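Local coordinates for protein malonyl CoA reductase (malonate semialdehyde-forming) (Sulfolobus tokodaii, PDB 2EP5) that probably reduces malonyl-CoA to malonate semialdehyde (3-oxopropanoate) with NADPH, releasing CoA, at residues A[106-112]-A[145-150]. Numbering follows the deposited sequence.
Sequences SNASPFR and LVKNPN
This buried contact joins the C-terminal ends of two parallel strands, 103-106 and 144-147, at the edge of the nucleotide-binding sheet. Ser-106 pairs with Lys-147 (CA-CA 5.1 Å): Ser-106 N donates to Val-146 O (3.0 Å), and Asn-148 N to Ser-106 O (2.9 Å). After strand 103-106 the chain folds over Lys-147 through an ST turn, Ala-108 N to Ser-106 OG (3.0 Å), and a type II turn from Ser-109 to Arg-112. Lys-147, chi1 and chi2 both m, donates from NZ to Ser-106 OG and Ala-108 O, each at 2.8 Å; Glu-94 salt-bridges NZ and hydrogen-bonds Ser-106 OG. Phe-111 CD2 packs on Leu-145 CD2 (3.7 Å). Extended Arg-112 bonds weakly from NE to Asn-148 O (2.8 Å) and from NH2 to Asn-107 O (2.7 Å); NH1 salt-bridges Glu-211, and one guanidinium face covers the Pro-149–Asn-150 peptide. Asn-150 ND2 bonds Glu-204, while OD1 caps Ala-153 N in helix 151-160, which starts at the probable acyl-thioester cysteine, Cys-151: a Rossmann-type sheet edge leading into the probable active site.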
loop_
_atom_site.group_PDB
_atom_site.type_symbol
_atom_site.label_atom_id
_atom_site.label_comp_id
_atom_site.label_asym_id
_atom_site.label_seq_id
_atom_site.Cartn_x
_atom_site.Cartn_y
_atom_site.Cartn_z
ATOM N N SER A 106 -7.754 -33.537 3.183
ATOM C CA SER A 106 -7.355 -32.457 2.293
ATOM C C SER A 106 -8.181 -31.180 2.346
ATOM O O SER A 106 -9.396 -31.223 2.580
ATOM C CB SER A 106 -7.359 -32.998 0.859
ATOM O OG SER A 106 -7.426 -31.953 -0.087
ATOM N N ASN A 107 -7.524 -30.037 2.130
ATOM C CA ASN A 107 -8.252 -28.777 2.117
ATOM C C ASN A 107 -8.421 -28.240 0.697
ATOM O O ASN A 107 -8.824 -27.099 0.500
ATOM C CB ASN A 107 -7.619 -27.724 3.063
ATOM C CG ASN A 107 -6.116 -27.508 2.841
ATOM O OD1 ASN A 107 -5.345 -27.462 3.807
ATOM N ND2 ASN A 107 -5.702 -27.347 1.590
ATOM N N ALA A 108 -8.122 -29.077 -0.292
ATOM C CA ALA A 108 -8.288 -28.699 -1.700
ATOM C C ALA A 108 -9.754 -28.940 -2.062
ATOM O O ALA A 108 -10.387 -29.847 -1.530
ATOM C CB ALA A 108 -7.385 -29.538 -2.587
ATOM N N SER A 109 -10.277 -28.139 -2.984
ATOM C CA SER A 109 -11.685 -28.211 -3.398
ATOM C C SER A 109 -12.299 -29.506 -3.970
ATOM O O SER A 109 -13.460 -29.810 -3.690
ATOM C CB SER A 109 -11.970 -27.063 -4.365
ATOM O OG SER A 109 -11.163 -27.183 -5.513
ATOM N N PRO A 110 -11.555 -30.274 -4.783
ATOM C CA PRO A 110 -12.150 -31.504 -5.330
ATOM C C PRO A 110 -12.788 -32.432 -4.284
ATOM O O PRO A 110 -12.205 -32.686 -3.229
ATOM C CB PRO A 110 -10.974 -32.162 -6.049
ATOM C CG PRO A 110 -10.184 -30.970 -6.530
ATOM C CD PRO A 110 -10.191 -30.078 -5.303
ATOM N N PHE A 111 -13.996 -32.909 -4.582
ATOM C CA PHE A 111 -14.733 -33.812 -3.699
ATOM C C PHE A 111 -15.418 -33.161 -2.496
ATOM O O PHE A 111 -16.222 -33.807 -1.824
ATOM C CB PHE A 111 -13.815 -34.924 -3.179
ATOM C CG PHE A 111 -13.355 -35.882 -4.235
ATOM C CD1 PHE A 111 -14.263 -36.730 -4.868
ATOM C CD2 PHE A 111 -12.010 -35.941 -4.599
ATOM C CE1 PHE A 111 -13.839 -37.625 -5.851
ATOM C CE2 PHE A 111 -11.574 -36.829 -5.578
ATOM C CZ PHE A 111 -12.494 -37.676 -6.208
ATOM N N ARG A 112 -15.115 -31.895 -2.213
ATOM C CA ARG A 112 -15.713 -31.238 -1.048
ATOM C C ARG A 112 -17.223 -31.403 -0.958
ATOM O O ARG A 112 -17.780 -31.503 0.138
ATOM C CB ARG A 112 -15.390 -29.748 -1.036
ATOM C CG ARG A 112 -14.047 -29.387 -0.456
ATOM C CD ARG A 112 -13.937 -27.870 -0.421
ATOM N NE ARG A 112 -12.583 -27.375 -0.209
ATOM C CZ ARG A 112 -12.166 -26.202 -0.673
ATOM N NH1 ARG A 112 -13.002 -25.437 -1.369
ATOM N NH2 ARG A 112 -10.926 -25.790 -0.447
ATOM N N LEU A 145 -11.296 -40.676 2.637
ATOM C CA LEU A 145 -11.128 -39.296 2.199
ATOM C C LEU A 145 -12.002 -38.350 3.012
ATOM O O LEU A 145 -13.214 -38.571 3.167
ATOM C CB LEU A 145 -11.463 -39.145 0.713
ATOM C CG LEU A 145 -11.286 -37.722 0.174
ATOM C CD1 LEU A 145 -9.840 -37.302 0.321
ATOM C CD2 LEU A 145 -11.695 -37.650 -1.280
ATOM N N VAL A 146 -11.372 -37.304 3.543
ATOM C CA VAL A 146 -12.060 -36.285 4.333
ATOM C C VAL A 146 -11.683 -34.931 3.739
ATOM O O VAL A 146 -10.552 -34.726 3.298
ATOM C CB VAL A 146 -11.637 -36.329 5.828
ATOM C CG1 VAL A 146 -12.363 -35.235 6.610
ATOM C CG2 VAL A 146 -11.959 -37.704 6.427
ATOM N N LYS A 147 -12.626 -34.004 3.714
ATOM C CA LYS A 147 -12.339 -32.705 3.145
ATOM C C LYS A 147 -12.585 -31.552 4.095
ATOM O O LYS A 147 -13.327 -31.669 5.068
ATOM C CB LYS A 147 -13.159 -32.515 1.869
ATOM C CG LYS A 147 -12.600 -33.261 0.663
ATOM C CD LYS A 147 -11.332 -32.580 0.148
ATOM C CE LYS A 147 -10.659 -33.389 -0.941
ATOM N NZ LYS A 147 -9.666 -32.581 -1.697
ATOM N N ASN A 148 -11.923 -30.439 3.814
ATOM C CA ASN A 148 -12.069 -29.220 4.594
ATOM C C ASN A 148 -12.597 -28.194 3.602
ATOM O O ASN A 148 -12.253 -28.224 2.420
ATOM C CB ASN A 148 -10.721 -28.787 5.170
ATOM C CG ASN A 148 -10.242 -29.715 6.262
ATOM O OD1 ASN A 148 -9.180 -30.328 6.160
ATOM N ND2 ASN A 148 -11.034 -29.832 7.318
ATOM N N PRO A 149 -13.438 -27.268 4.068
ATOM C CA PRO A 149 -13.998 -26.257 3.170
ATOM C C PRO A 149 -13.123 -25.083 2.758
ATOM O O PRO A 149 -12.021 -24.876 3.271
ATOM C CB PRO A 149 -15.238 -25.792 3.930
ATOM C CG PRO A 149 -14.760 -25.828 5.355
ATOM C CD PRO A 149 -14.014 -27.154 5.420
ATOM N N ASN A 150 -13.649 -24.326 1.804
ATOM C CA ASN A 150 -13.025 -23.113 1.304
ATOM C C ASN A 150 -12.778 -22.233 2.538
ATOM O O ASN A 150 -13.635 -22.146 3.427
ATOM C CB ASN A 150 -13.986 -22.447 0.303
ATOM C CG ASN A 150 -13.733 -20.965 0.125
ATOM O OD1 ASN A 150 -14.292 -20.137 0.849
ATOM N ND2 ASN A 150 -12.888 -20.619 -0.841
#